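Local coordinates for protein DJ-1 homolog D (Arabidopsis thaliana, PDB 4OGG) that belongs to the DJ-1/PfpI family, carries two copies of the family's alpha/beta fold in one chain and is found as a three-chain assembly, at residues C[4-9]-C[75-80]; C[31-36]-C[68-73]; C[228-233]-C[263-268]; C[235-240]-C[256-261]. One frame throughout, in Å; residues are numbered along the deposited sequence.

Contact 1. Residues C[4-9]-C[75-80]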
loop_
_atom_site.group_PDB
_atom_site.type_symbol
_atom_site.label_atom_id
_atom_site.label_comp_id
_atom_site.label_asym_id
_atom_site.label_seq_id
_atom_site.Cartn_x
_atom_site.Cartn_y
_atom_site.Cartn_z
ATOM N N THR C 4 16.446 34.043 -9.442
ATOM C CA THR C 4 16.785 32.627 -9.392
ATOM C C THR C 4 16.715 32.148 -7.947
ATOM O O THR C 4 17.348 32.720 -7.061
ATOM C CB THR C 4 18.193 32.382 -9.962
ATOM O OG1 THR C 4 18.253 32.900 -11.297
ATOM C CG2 THR C 4 18.509 30.895 -10.000
ATOM N N VAL C 5 15.937 31.095 -7.719
ATOM C CA VAL C 5 15.753 30.544 -6.385
ATOM C C VAL C 5 16.248 29.104 -6.290
ATOM O O VAL C 5 16.155 28.339 -7.251
ATOM C CB VAL C 5 14.258 30.589 -5.992
ATOM C CG1 VAL C 5 14.011 29.783 -4.726
ATOM C CG2 VAL C 5 13.823 32.035 -5.793
ATOM N N LEU C 6 16.770 28.746 -5.123
ATOM C CA LEU C 6 17.266 27.399 -4.880
ATOM C C LEU C 6 16.338 26.699 -3.884
ATOM O O LEU C 6 15.925 27.297 -2.893
ATOM C CB LEU C 6 18.680 27.458 -4.295
ATOM C CG LEU C 6 19.380 26.126 -4.017
ATOM C CD1 LEU C 6 19.646 25.412 -5.339
ATOM C CD2 LEU C 6 20.689 26.373 -3.275
ATOM N N ILE C 7 15.992 25.445 -4.164
ATOM C CA ILE C 7 15.146 24.679 -3.253
ATOM C C ILE C 7 16.005 23.554 -2.681
ATOM O O ILE C 7 16.605 22.768 -3.422
ATOM C CB ILE C 7 13.906 24.074 -3.965
ATOM C CG1 ILE C 7 13.008 25.196 -4.502
ATOM C CG2 ILE C 7 13.113 23.209 -2.981
ATOM C CD1 ILE C 7 11.708 24.702 -5.142
ATOM N N LEU C 8 16.076 23.505 -1.355
ATOM C CA LEU C 8 16.859 22.496 -0.647
ATOM C C LEU C 8 16.018 21.236 -0.473
ATOM O O LEU C 8 15.178 21.154 0.425
ATOM C CB LEU C 8 17.288 23.049 0.711
ATOM C CG LEU C 8 18.038 22.131 1.677
ATOM C CD1 LEU C 8 19.295 21.584 1.016
ATOM C CD2 LEU C 8 18.391 22.918 2.928
ATOM N N CYS C 9 16.259 20.252 -1.334
ATOM C CA CYS C 9 15.512 18.996 -1.318
ATOM C C CYS C 9 16.205 17.851 -0.591
ATOM O O CYS C 9 17.402 17.903 -0.306
ATOM C CB CYS C 9 15.212 18.553 -2.755
ATOM S SG CYS C 9 14.350 19.782 -3.754
ATOM N N VAL C 75 26.751 23.898 -6.540
ATOM C CA VAL C 75 25.990 25.107 -6.240
ATOM C C VAL C 75 26.841 26.346 -5.969
ATOM O O VAL C 75 27.798 26.304 -5.197
ATOM C CB VAL C 75 25.066 24.889 -5.015
ATOM C CG1 VAL C 75 24.441 26.210 -4.584
ATOM C CG2 VAL C 75 23.982 23.883 -5.358
ATOM N N ASP C 76 26.476 27.448 -6.617
ATOM C CA ASP C 76 27.159 28.724 -6.431
ATOM C C ASP C 76 26.116 29.683 -5.864
ATOM O O ASP C 76 25.376 30.316 -6.613
ATOM C CB ASP C 76 27.682 29.263 -7.763
ATOM C CG ASP C 76 28.340 30.623 -7.619
ATOM O OD1 ASP C 76 28.740 31.210 -8.649
ATOM O OD2 ASP C 76 28.460 31.107 -6.474
ATOM N N LEU C 77 26.060 29.779 -4.539
ATOM C CA LEU C 77 25.089 30.637 -3.862
ATOM C C LEU C 77 25.001 32.077 -4.356
ATOM O O LEU C 77 23.943 32.700 -4.266
ATOM C CB LEU C 77 25.351 30.633 -2.354
ATOM C CG LEU C 77 25.095 29.300 -1.647
ATOM C CD1 LEU C 77 25.391 29.437 -0.158
ATOM C CD2 LEU C 77 23.646 28.877 -1.864
ATOM N N SER C 78 26.099 32.611 -4.879
ATOM C CA SER C 78 26.092 33.985 -5.369
ATOM C C SER C 78 25.114 34.150 -6.529
ATOM O O SER C 78 24.728 35.269 -6.869
ATOM C CB SER C 78 27.499 34.401 -5.819
ATOM O OG SER C 78 27.903 33.687 -6.974
ATOM N N LYS C 79 24.707 33.032 -7.125
ATOM C CA LYS C 79 23.784 33.054 -8.256
ATOM C C LYS C 79 22.317 32.956 -7.839
ATOM O O LYS C 79 21.423 33.053 -8.677
ATOM C CB LYS C 79 24.105 31.900 -9.213
ATOM C CG LYS C 79 25.518 31.915 -9.783
ATOM C CD LYS C 79 25.750 33.089 -10.726
ATOM C CE LYS C 79 27.149 33.031 -11.330
ATOM N NZ LYS C 79 27.402 34.119 -12.321
ATOM N N TYR C 80 22.067 32.769 -6.547
ATOM C CA TYR C 80 20.697 32.641 -6.063
ATOM C C TYR C 80 20.214 33.844 -5.270
ATOM O O TYR C 80 20.945 34.405 -4.456
ATOM C CB TYR C 80 20.572 31.364 -5.232
ATOM C CG TYR C 80 20.846 30.132 -6.056
ATOM C CD1 TYR C 80 19.909 29.668 -6.980
ATOM C CD2 TYR C 80 22.074 29.479 -5.979
ATOM C CE1 TYR C 80 20.191 28.591 -7.812
ATOM C CE2 TYR C 80 22.369 28.399 -6.808
ATOM C CZ TYR C 80 21.425 27.963 -7.723
ATOM O OH TYR C 80 21.721 26.912 -8.558
#

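Contact 2. Residues C[31-36]-C[68-73]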
loop_
_atom_site.group_PDB
_atom_site.type_symbol
_atom_site.label_atom_id
_atom_site.label_comp_id
_atom_site.label_asym_id
_atom_site.label_seq_id
_atom_site.Cartn_x
_atom_site.Cartn_y
_atom_site.Cartn_z
ATOM N N THR C 31 13.466 31.555 -12.009
ATOM C CA THR C 31 14.211 30.358 -12.381
ATOM C C THR C 31 14.446 29.610 -11.078
ATOM O O THR C 31 14.945 30.187 -10.116
ATOM C CB THR C 31 15.568 30.710 -13.017
ATOM O OG1 THR C 31 15.346 31.365 -14.271
ATOM C CG2 THR C 31 16.399 29.451 -13.244
ATOM N N VAL C 32 14.078 28.334 -11.046
ATOM C CA VAL C 32 14.229 27.539 -9.834
ATOM C C VAL C 32 15.101 26.303 -10.018
ATOM O O VAL C 32 14.897 25.514 -10.942
ATOM C CB VAL C 32 12.854 27.072 -9.296
ATOM C CG1 VAL C 32 13.034 26.348 -7.959
ATOM C CG2 VAL C 32 11.923 28.263 -9.138
ATOM N N HIS C 33 16.063 26.142 -9.119
ATOM C CA HIS C 33 16.966 24.997 -9.138
ATOM C C HIS C 33 16.716 24.147 -7.901
ATOM O O HIS C 33 16.478 24.672 -6.813
ATOM C CB HIS C 33 18.422 25.466 -9.157
ATOM C CG HIS C 33 18.850 26.045 -10.469
ATOM N ND1 HIS C 33 20.093 26.605 -10.665
ATOM C CD2 HIS C 33 18.206 26.133 -11.657
ATOM C CE1 HIS C 33 20.197 27.014 -11.916
ATOM N NE2 HIS C 33 19.065 26.740 -12.540
ATOM N N THR C 34 16.769 22.832 -8.070
ATOM C CA THR C 34 16.539 21.911 -6.961
ATOM C C THR C 34 17.762 21.029 -6.764
ATOM O O THR C 34 18.273 20.452 -7.718
ATOM C CB THR C 34 15.328 21.017 -7.237
ATOM O OG1 THR C 34 15.510 20.351 -8.494
ATOM C CG2 THR C 34 14.052 21.850 -7.286
ATOM N N VAL C 35 18.207 20.915 -5.519
ATOM C CA VAL C 35 19.384 20.123 -5.189
ATOM C C VAL C 35 19.193 19.270 -3.938
ATOM O O VAL C 35 18.378 19.582 -3.072
ATOM C CB VAL C 35 20.614 21.039 -4.963
ATOM C CG1 VAL C 35 20.914 21.835 -6.228
ATOM C CG2 VAL C 35 20.356 21.986 -3.792
ATOM N N CYS C 36 19.960 18.188 -3.855
ATOM C CA CYS C 36 19.921 17.297 -2.704
ATOM C C CYS C 36 21.351 16.845 -2.469
ATOM O O CYS C 36 22.018 16.398 -3.403
ATOM C CB CYS C 36 19.040 16.080 -2.980
ATOM S SG CYS C 36 19.062 14.853 -1.633
ATOM N N LEU C 68 15.480 16.017 -9.604
ATOM C CA LEU C 68 16.295 17.203 -9.362
ATOM C C LEU C 68 16.808 17.762 -10.685
ATOM O O LEU C 68 17.039 17.005 -11.626
ATOM C CB LEU C 68 17.485 16.836 -8.475
ATOM C CG LEU C 68 17.126 16.147 -7.154
ATOM C CD1 LEU C 68 18.385 15.582 -6.512
ATOM C CD2 LEU C 68 16.432 17.145 -6.221
ATOM N N ASN C 69 16.983 19.082 -10.758
ATOM C CA ASN C 69 17.485 19.701 -11.980
ATOM C C ASN C 69 18.829 20.392 -11.779
ATOM O O ASN C 69 19.340 21.049 -12.689
ATOM C CB ASN C 69 16.462 20.694 -12.561
ATOM C CG ASN C 69 16.270 21.932 -11.700
ATOM O OD1 ASN C 69 16.948 22.127 -10.695
ATOM N ND2 ASN C 69 15.340 22.786 -12.110
ATOM N N ALA C 70 19.406 20.231 -10.593
ATOM C CA ALA C 70 20.697 20.835 -10.284
ATOM C C ALA C 70 21.547 19.926 -9.401
ATOM O O ALA C 70 21.037 19.001 -8.761
ATOM C CB ALA C 70 20.500 22.183 -9.616
ATOM N N THR C 71 22.845 20.205 -9.362
ATOM C CA THR C 71 23.785 19.409 -8.585
ATOM C C THR C 71 24.276 20.152 -7.345
ATOM O O THR C 71 24.981 21.158 -7.441
ATOM C CB THR C 71 24.994 19.008 -9.462
ATOM O OG1 THR C 71 24.518 18.364 -10.655
ATOM C CG2 THR C 71 25.919 18.056 -8.707
ATOM N N PHE C 72 23.902 19.632 -6.178
ATOM C CA PHE C 72 24.260 20.214 -4.890
ATOM C C PHE C 72 25.733 20.615 -4.768
ATOM O O PHE C 72 26.050 21.741 -4.381
ATOM C CB PHE C 72 23.906 19.225 -3.771
ATOM C CG PHE C 72 24.079 19.782 -2.390
ATOM C CD1 PHE C 72 25.339 19.855 -1.802
ATOM C CD2 PHE C 72 22.984 20.266 -1.685
ATOM C CE1 PHE C 72 25.504 20.405 -0.532
ATOM C CE2 PHE C 72 23.136 20.818 -0.415
ATOM C CZ PHE C 72 24.400 20.888 0.163
ATOM N N ASP C 73 26.618 19.683 -5.101
ATOM C CA ASP C 73 28.060 19.891 -5.015
ATOM C C ASP C 73 28.590 20.998 -5.931
ATOM O O ASP C 73 29.710 21.481 -5.747
ATOM C CB ASP C 73 28.770 18.564 -5.322
ATOM C CG ASP C 73 30.277 18.648 -5.171
ATOM O OD1 ASP C 73 30.922 19.362 -5.967
ATOM O OD2 ASP C 73 30.820 17.993 -4.254
HETATM O O HOH W 1 21.624 17.819 -6.234
#

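Contact 3. Residues C[228-233]-C[263-268]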
loop_
_atom_site.group_PDB
_atom_site.type_symbol
_atom_site.label_atom_id
_atom_site.label_comp_id
_atom_site.label_asym_id
_atom_site.label_seq_id
_atom_site.Cartn_x
_atom_site.Cartn_y
_atom_site.Cartn_z
ATOM N N VAL C 228 -15.224 22.983 -6.321
ATOM C CA VAL C 228 -16.511 22.312 -6.181
ATOM C C VAL C 228 -16.516 20.932 -6.829
ATOM O O VAL C 228 -15.701 20.635 -7.703
ATOM C CB VAL C 228 -17.650 23.137 -6.813
ATOM C CG1 VAL C 228 -17.698 24.525 -6.186
ATOM C CG2 VAL C 228 -17.451 23.231 -8.321
ATOM N N CYS C 229 -17.453 20.102 -6.385
ATOM C CA CYS C 229 -17.628 18.749 -6.900
ATOM C C CYS C 229 -19.094 18.380 -6.721
ATOM O O CYS C 229 -19.683 18.645 -5.675
ATOM C CB CYS C 229 -16.752 17.759 -6.125
ATOM S SG CYS C 229 -17.044 16.012 -6.532
ATOM N N PRO C 230 -19.709 17.776 -7.747
ATOM C CA PRO C 230 -21.118 17.390 -7.639
ATOM C C PRO C 230 -21.362 16.480 -6.437
ATOM O O PRO C 230 -20.481 15.719 -6.034
ATOM C CB PRO C 230 -21.379 16.681 -8.963
ATOM C CG PRO C 230 -20.476 17.407 -9.906
ATOM C CD PRO C 230 -19.199 17.525 -9.105
ATOM N N GLU C 231 -22.559 16.570 -5.866
ATOM C CA GLU C 231 -22.940 15.752 -4.718
ATOM C C GLU C 231 -22.146 16.036 -3.449
ATOM O O GLU C 231 -22.409 15.435 -2.407
ATOM C CB GLU C 231 -22.825 14.265 -5.063
ATOM C CG GLU C 231 -23.789 13.802 -6.142
ATOM C CD GLU C 231 -23.643 12.325 -6.459
ATOM O OE1 GLU C 231 -23.818 11.496 -5.540
ATOM O OE2 GLU C 231 -23.349 11.994 -7.629
ATOM N N LYS C 232 -21.174 16.939 -3.527
ATOM C CA LYS C 232 -20.386 17.280 -2.349
ATOM C C LYS C 232 -20.462 18.767 -2.025
ATOM O O LYS C 232 -20.685 19.599 -2.907
ATOM C CB LYS C 232 -18.930 16.839 -2.530
ATOM C CG LYS C 232 -18.769 15.325 -2.537
ATOM C CD LYS C 232 -17.312 14.897 -2.510
ATOM C CE LYS C 232 -17.197 13.383 -2.452
ATOM N NZ LYS C 232 -15.781 12.927 -2.375
ATOM N N LYS C 233 -20.281 19.095 -0.752
ATOM C CA LYS C 233 -20.358 20.479 -0.307
ATOM C C LYS C 233 -19.048 20.937 0.320
ATOM O O LYS C 233 -18.122 20.143 0.500
ATOM C CB LYS C 233 -21.489 20.623 0.715
ATOM C CG LYS C 233 -22.758 19.850 0.358
ATOM C CD LYS C 233 -23.372 20.335 -0.947
ATOM C CE LYS C 233 -24.584 19.494 -1.328
ATOM N NZ LYS C 233 -25.636 19.507 -0.273
ATOM N N THR C 263 -16.628 25.284 -1.957
ATOM C CA THR C 263 -17.949 25.794 -2.305
ATOM C C THR C 263 -18.934 24.693 -2.686
ATOM O O THR C 263 -18.536 23.601 -3.090
ATOM C CB THR C 263 -17.848 26.782 -3.480
ATOM O OG1 THR C 263 -16.763 27.688 -3.246
ATOM C CG2 THR C 263 -19.139 27.573 -3.624
ATOM N N ASN C 264 -20.223 24.987 -2.554
ATOM C CA ASN C 264 -21.255 24.017 -2.899
ATOM C C ASN C 264 -21.566 24.109 -4.386
ATOM O O ASN C 264 -21.801 25.195 -4.917
ATOM C CB ASN C 264 -22.533 24.267 -2.089
ATOM C CG ASN C 264 -22.293 24.241 -0.593
ATOM O OD1 ASN C 264 -21.508 23.439 -0.091
ATOM N ND2 ASN C 264 -22.983 25.114 0.129
ATOM N N PHE C 265 -21.564 22.961 -5.053
ATOM C CA PHE C 265 -21.841 22.906 -6.480
ATOM C C PHE C 265 -23.240 23.446 -6.780
ATOM O O PHE C 265 -23.447 24.128 -7.783
ATOM C CB PHE C 265 -21.697 21.463 -6.975
ATOM C CG PHE C 265 -21.754 21.322 -8.469
ATOM C CD1 PHE C 265 -22.974 21.178 -9.124
ATOM C CD2 PHE C 265 -20.586 21.339 -9.224
ATOM C CE1 PHE C 265 -23.028 21.051 -10.510
ATOM C CE2 PHE C 265 -20.629 21.215 -10.610
ATOM C CZ PHE C 265 -21.852 21.071 -11.255
ATOM N N ASP C 266 -24.192 23.149 -5.901
ATOM C CA ASP C 266 -25.566 23.614 -6.077
ATOM C C ASP C 266 -25.599 25.138 -6.130
ATOM O O ASP C 266 -25.947 25.726 -7.154
ATOM C CB ASP C 266 -26.448 23.131 -4.923
ATOM C CG ASP C 266 -26.420 21.625 -4.759
ATOM O OD1 ASP C 266 -26.716 20.912 -5.741
ATOM O OD2 ASP C 266 -26.105 21.156 -3.643
ATOM N N ASP C 267 -25.237 25.767 -5.016
ATOM C CA ASP C 267 -25.212 27.222 -4.920
ATOM C C ASP C 267 -23.953 27.724 -5.615
ATOM O O ASP C 267 -22.962 28.056 -4.961
ATOM C CB ASP C 267 -25.184 27.654 -3.453
ATOM C CG ASP C 267 -26.094 26.814 -2.580
ATOM O OD1 ASP C 267 -27.298 26.708 -2.896
ATOM O OD2 ASP C 267 -25.601 26.262 -1.574
ATOM N N LEU C 268 -23.991 27.776 -6.942
ATOM C CA LEU C 268 -22.834 28.221 -7.703
ATOM C C LEU C 268 -23.230 29.097 -8.885
ATOM O O LEU C 268 -23.909 28.645 -9.808
ATOM C CB LEU C 268 -22.051 27.004 -8.199
ATOM C CG LEU C 268 -20.665 27.243 -8.795
ATOM C CD1 LEU C 268 -19.745 27.827 -7.735
ATOM C CD2 LEU C 268 -20.108 25.929 -9.317
HETATM O O HOH W 2 -18.826 21.126 -4.092
#

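Contact 4. Residues C[235-240]-C[256-261]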
loop_
_atom_site.group_PDB
_atom_site.type_symbol
_atom_site.label_atom_id
_atom_site.label_comp_id
_atom_site.label_asym_id
_atom_site.label_seq_id
_atom_site.Cartn_x
_atom_site.Cartn_y
_atom_site.Cartn_z
ATOM N N GLY C 235 -16.158 21.708 2.709
ATOM C CA GLY C 235 -15.745 20.930 3.861
ATOM C C GLY C 235 -15.493 19.477 3.512
ATOM O O GLY C 235 -14.600 18.844 4.077
ATOM N N ASP C 236 -16.285 18.937 2.590
ATOM C CA ASP C 236 -16.110 17.552 2.176
ATOM C C ASP C 236 -14.741 17.402 1.534
ATOM O O ASP C 236 -14.147 18.383 1.085
ATOM C CB ASP C 236 -17.188 17.138 1.170
ATOM C CG ASP C 236 -18.560 17.022 1.800
ATOM O OD1 ASP C 236 -18.664 16.395 2.876
ATOM O OD2 ASP C 236 -19.531 17.544 1.215
ATOM N N ARG C 237 -14.240 16.176 1.492
ATOM C CA ARG C 237 -12.938 15.927 0.894
ATOM C C ARG C 237 -13.030 14.954 -0.271
ATOM O O ARG C 237 -13.906 14.086 -0.311
ATOM C CB ARG C 237 -11.969 15.375 1.939
ATOM C CG ARG C 237 -11.566 16.382 3.001
ATOM C CD ARG C 237 -10.554 15.785 3.963
ATOM N NE ARG C 237 -10.007 16.796 4.861
ATOM C CZ ARG C 237 -9.240 17.808 4.466
ATOM N NH1 ARG C 237 -8.923 17.946 3.185
ATOM N NH2 ARG C 237 -8.792 18.687 5.352
ATOM N N CYS C 238 -12.127 15.133 -1.228
ATOM C CA CYS C 238 -12.040 14.277 -2.402
ATOM C C CYS C 238 -10.697 13.578 -2.346
ATOM O O CYS C 238 -9.671 14.220 -2.111
ATOM C CB CYS C 238 -12.076 15.093 -3.694
ATOM S SG CYS C 238 -13.694 15.598 -4.281
ATOM N N PRO C 239 -10.681 12.254 -2.534
ATOM C CA PRO C 239 -9.394 11.561 -2.502
ATOM C C PRO C 239 -8.703 11.911 -3.821
ATOM O O PRO C 239 -9.373 12.236 -4.801
ATOM C CB PRO C 239 -9.801 10.094 -2.426
ATOM C CG PRO C 239 -11.078 10.069 -3.231
ATOM C CD PRO C 239 -11.793 11.303 -2.716
ATOM N N THR C 240 -7.378 11.876 -3.855
ATOM C CA THR C 240 -6.692 12.193 -5.098
ATOM C C THR C 240 -5.824 11.031 -5.541
ATOM O O THR C 240 -5.565 10.102 -4.775
ATOM C CB THR C 240 -5.809 13.453 -4.970
ATOM O OG1 THR C 240 -4.743 13.206 -4.045
ATOM C CG2 THR C 240 -6.648 14.640 -4.500
ATOM N N GLY C 256 -3.055 10.004 -3.082
ATOM C CA GLY C 256 -2.385 11.275 -2.860
ATOM C C GLY C 256 -3.029 11.905 -1.636
ATOM O O GLY C 256 -3.624 11.187 -0.828
ATOM N N HIS C 257 -2.915 13.223 -1.483
ATOM C CA HIS C 257 -3.522 13.904 -0.335
ATOM C C HIS C 257 -5.014 14.080 -0.600
ATOM O O HIS C 257 -5.423 14.247 -1.746
ATOM C CB HIS C 257 -2.956 15.318 -0.132
ATOM C CG HIS C 257 -1.465 15.398 -0.026
ATOM N ND1 HIS C 257 -0.629 15.224 -1.108
ATOM C CD2 HIS C 257 -0.665 15.733 1.016
ATOM C CE1 HIS C 257 0.619 15.455 -0.741
ATOM N NE2 HIS C 257 0.625 15.767 0.542
ATOM N N THR C 258 -5.831 14.064 0.448
ATOM C CA THR C 258 -7.251 14.303 0.240
ATOM C C THR C 258 -7.360 15.816 0.067
ATOM O O THR C 258 -6.652 16.576 0.734
ATOM C CB THR C 258 -8.103 13.840 1.439
ATOM O OG1 THR C 258 -7.640 14.470 2.638
ATOM C CG2 THR C 258 -8.013 12.330 1.590
ATOM N N PHE C 259 -8.218 16.251 -0.846
ATOM C CA PHE C 259 -8.381 17.672 -1.118
ATOM C C PHE C 259 -9.744 18.155 -0.655
ATOM O O PHE C 259 -10.764 17.542 -0.965
ATOM C CB PHE C 259 -8.194 17.930 -2.615
ATOM C CG PHE C 259 -8.303 19.372 -3.000
ATOM C CD1 PHE C 259 -9.542 19.944 -3.260
ATOM C CD2 PHE C 259 -7.165 20.166 -3.097
ATOM C CE1 PHE C 259 -9.650 21.287 -3.611
ATOM C CE2 PHE C 259 -7.262 21.510 -3.447
ATOM C CZ PHE C 259 -8.508 22.071 -3.704
ATOM N N ALA C 260 -9.752 19.258 0.087
ATOM C CA ALA C 260 -10.993 19.813 0.622
ATOM C C ALA C 260 -11.671 20.817 -0.300
ATOM O O ALA C 260 -11.044 21.766 -0.769
ATOM C CB ALA C 260 -10.725 20.456 1.979
ATOM N N LEU C 261 -12.960 20.600 -0.554
ATOM C CA LEU C 261 -13.734 21.503 -1.396
ATOM C C LEU C 261 -14.049 22.752 -0.582
ATOM O O LEU C 261 -14.031 22.714 0.649
ATOM C CB LEU C 261 -15.031 20.829 -1.857
ATOM C CG LEU C 261 -14.864 19.558 -2.697
ATOM C CD1 LEU C 261 -16.228 19.028 -3.093
ATOM C CD2 LEU C 261 -14.029 19.861 -3.936
HETATM O O HOH W 3 -6.540 10.499 -1.499
#

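Contact 1. Residues C[4-9]-C[75-80]
Leu-6 CG stands anti to the backbone N (chi1 -178°), and Tyr-80 CG stands anti to the carbonyl carbon (chi1 -63°). The two side chains meet at a slant. Leu-6 CB lies over one face of the Tyr-80 ring, in a CH-pi contact 3.9 Å from the ring centroid. It is offset toward the rim, with CD1 of the ring nearest. Further along, Leu-6 CD1 comes to 3.9 Å from Tyr-80 CZ. The other branch leads elsewhere. Leu-6 and Val-75 meet tip to tip, CD2 of Leu-6 4.0 Å from CG1 of Val-75; the Leu-6 and Leu-77 side chains cross at about a right angle. Residues 4-8 belong to strand 3-8, an inner strand of the parallel portion of the first alpha/beta sheet. Segment 75-80 leads into the neighbouring strand 82-85. Thr-4 CG2 packs obliquely on the ring, 3.5 Å from Tyr-80 CD1. Beside it, Thr-4 O receives a CA-H...O contact from Tyr-80. The phenol oxygen of Tyr-80 is hydrogen-bonded to His-33 ND1 on strand 30-35. Before the 3-10 turn 77-79, Asp-76 closes an Asx turn. Asp-76 OD2 accepts from Ser-78 N at 3.2 Å and from Ser-78 OG at 2.7 Å, both on the same face of the carboxylate.

Contact 2. Residues C[31-36]-C[68-73]
Val-35 sits at the apolar centre and divides its methyls between two partners. Val-35 CG1 presses on Ala-70 CB at 3.4 Å, a close fit for two methyl carbons. Val-35 CG2 reaches Phe-72 CD2 at 3.8 Å, and the two side chains cross at about a right angle. A separate apolar pair forms where Cys-36 CB rests 3.6 Å from Leu-68 CD1. Outward from this centre the contact turns polar, and Asn-69 does most of the work. Its CG lies between the backbone N and the carbonyl carbon (chi1 68°). The amide grips the strand backbone twice. Asn-69 ND2 gives a nearly straight bond (167°) to Val-32 O, in the plane of that carbonyl, and Asn-69 OD1 accepts from Thr-34 N at 2.7 Å. One side chain thus serves the edge of strand 30-35 much as a neighbouring strand would. Thr-34 OG1 answers by accepting from Asn-69 N at 3.0 Å. Ala-70 N gives Thr-34 O only a weak bond. A water accepts from both Cys-36 N and Phe-72 N. Strand 30-35 is outermost in its sheet within this chain. Helix 15-27 packs on Val-32 and Thr-34, helix 98-110 packs on Phe-72, and strand 3-8 runs alongside.

Contact 3. Residues C[228-233]-C[263-268]
A type II beta turn from Cys-229 to Lys-232 follows strand 224-228, an outermost strand of the second alpha/beta sheet within the chain. Segment 263-268 packs against this turn and the strand end. It belongs to the connection between strands 259-260 and 275-278. Val-228 and Phe-265 carry the apolar packing. Pro-230 CG lies over one face of the Phe-265 ring, 4.0 Å from the centroid and 16° off the normal, a CH-pi contact offset toward the rim. Val-228 crosses the phenylalanine at about a right angle, with Val-228 CG2 3.8 Å from Phe-265 CD2. The Val-228 and Leu-268 side chains meet tip to tip, with Val-228 CG2 3.9 Å from Leu-268 CD2. Val-228 CG1 comes to 3.5 Å from Thr-263 CB, and these two side chains run alongside each other in the same direction. The turn is closed by Lys-232 N bonding to Cys-229 O. A water accepts from Cys-229 N at 2.9 Å and stands near the carbonyls of Lys-232 and Thr-263. At the solvent side Lys-233 NZ and Asp-266 OD2 form a long salt bridge of 3.8 Å; Lys-233 also touches a crystal neighbour, which may influence its pose. Asn-264 OD1 accepts from Ala-234 N. Helix 291-302 packs on both Phe-265 and Pro-230, and Gln-56 of the third subunit packs on Cys-229 and Lys-232. No direct hydrogen bond links the two segments. Cohesion therefore rests mainly on apolar packing, with a water probably bridging the backbones, and the stretched charge pair probably adds little.

Contact 4. Residues C[235-240]-C[256-261]
Arg-237 lays its guanidinium beside strand 259-260: the carbonyl carbon of Phe-259 lies at the edge, near its plane, and Ala-260 CB approaches obliquely, 3.3 Å from Arg-237 NH1. The Arg-237 side chain is extended from CG to NE and crosses Thr-258 at about a right angle, with Arg-237 CD 3.5 Å from Thr-258 OG1. The Phe-259 ring turns away and meets Phe-215 of helix 208-221 edge-to-face. The His-257 ring stacks on Tyr-16; its NE2 is hydrogen-bonded to Glu-14 and its ND1 to Asp-208. Tyr-16 and Glu-14 lie in the first DJ-1/PfpI unit, so His-257 ties the two halves of the chain together. The segments themselves form an antiparallel ladder. Arg-237 and Ala-260 are a non-hydrogen-bonded pair with side chains on one face. Cys-238 and Phe-259 are a hydrogen-bonded pair on the other, joined by two hydrogen bonds, Cys-238 N to Phe-259 O and Phe-259 N to Cys-238 O, both 2.8 Å. Leu-261 N bonds to Asp-236 O, Gly-235 N to Leu-261 O and Gly-256 N to Thr-240 O. Thr-240 OG1 donates to His-257 O at 2.6 Å. A water accepts from Thr-240 N at 2.9 Å and donates to Gly-256 O. Backbone hydrogen bonds carry most of this contact. The threonine hydroxyl and the water supplement them near Thr-240, where pairing passes from 259-260 to 252-255.

How the contacts relate
The four contacts form two touching pairs. Contacts 1 and 2 lie 7 Å apart between centres and share the first six-stranded sheet, where strands 3-8 and 30-35 are neighbours; Val-5 N to Thr-31 O, 2.7 Å, is a probable hydrogen bond between them. Contacts 3 and 4 have centres 13 Å apart. There Lys-232 NZ lies 3.0 Å from Arg-237 O, a probable hydrogen bond. The pairs sit on opposite sides of the chain's centre, in different units; the centres of contacts 1 and 3 are about 42 Å apart. By sequence, Val-35 and Phe-72 of contact 2 probably correspond to Val-228 and Phe-265 of contact 3. The two modified cysteines belong to none of the segments.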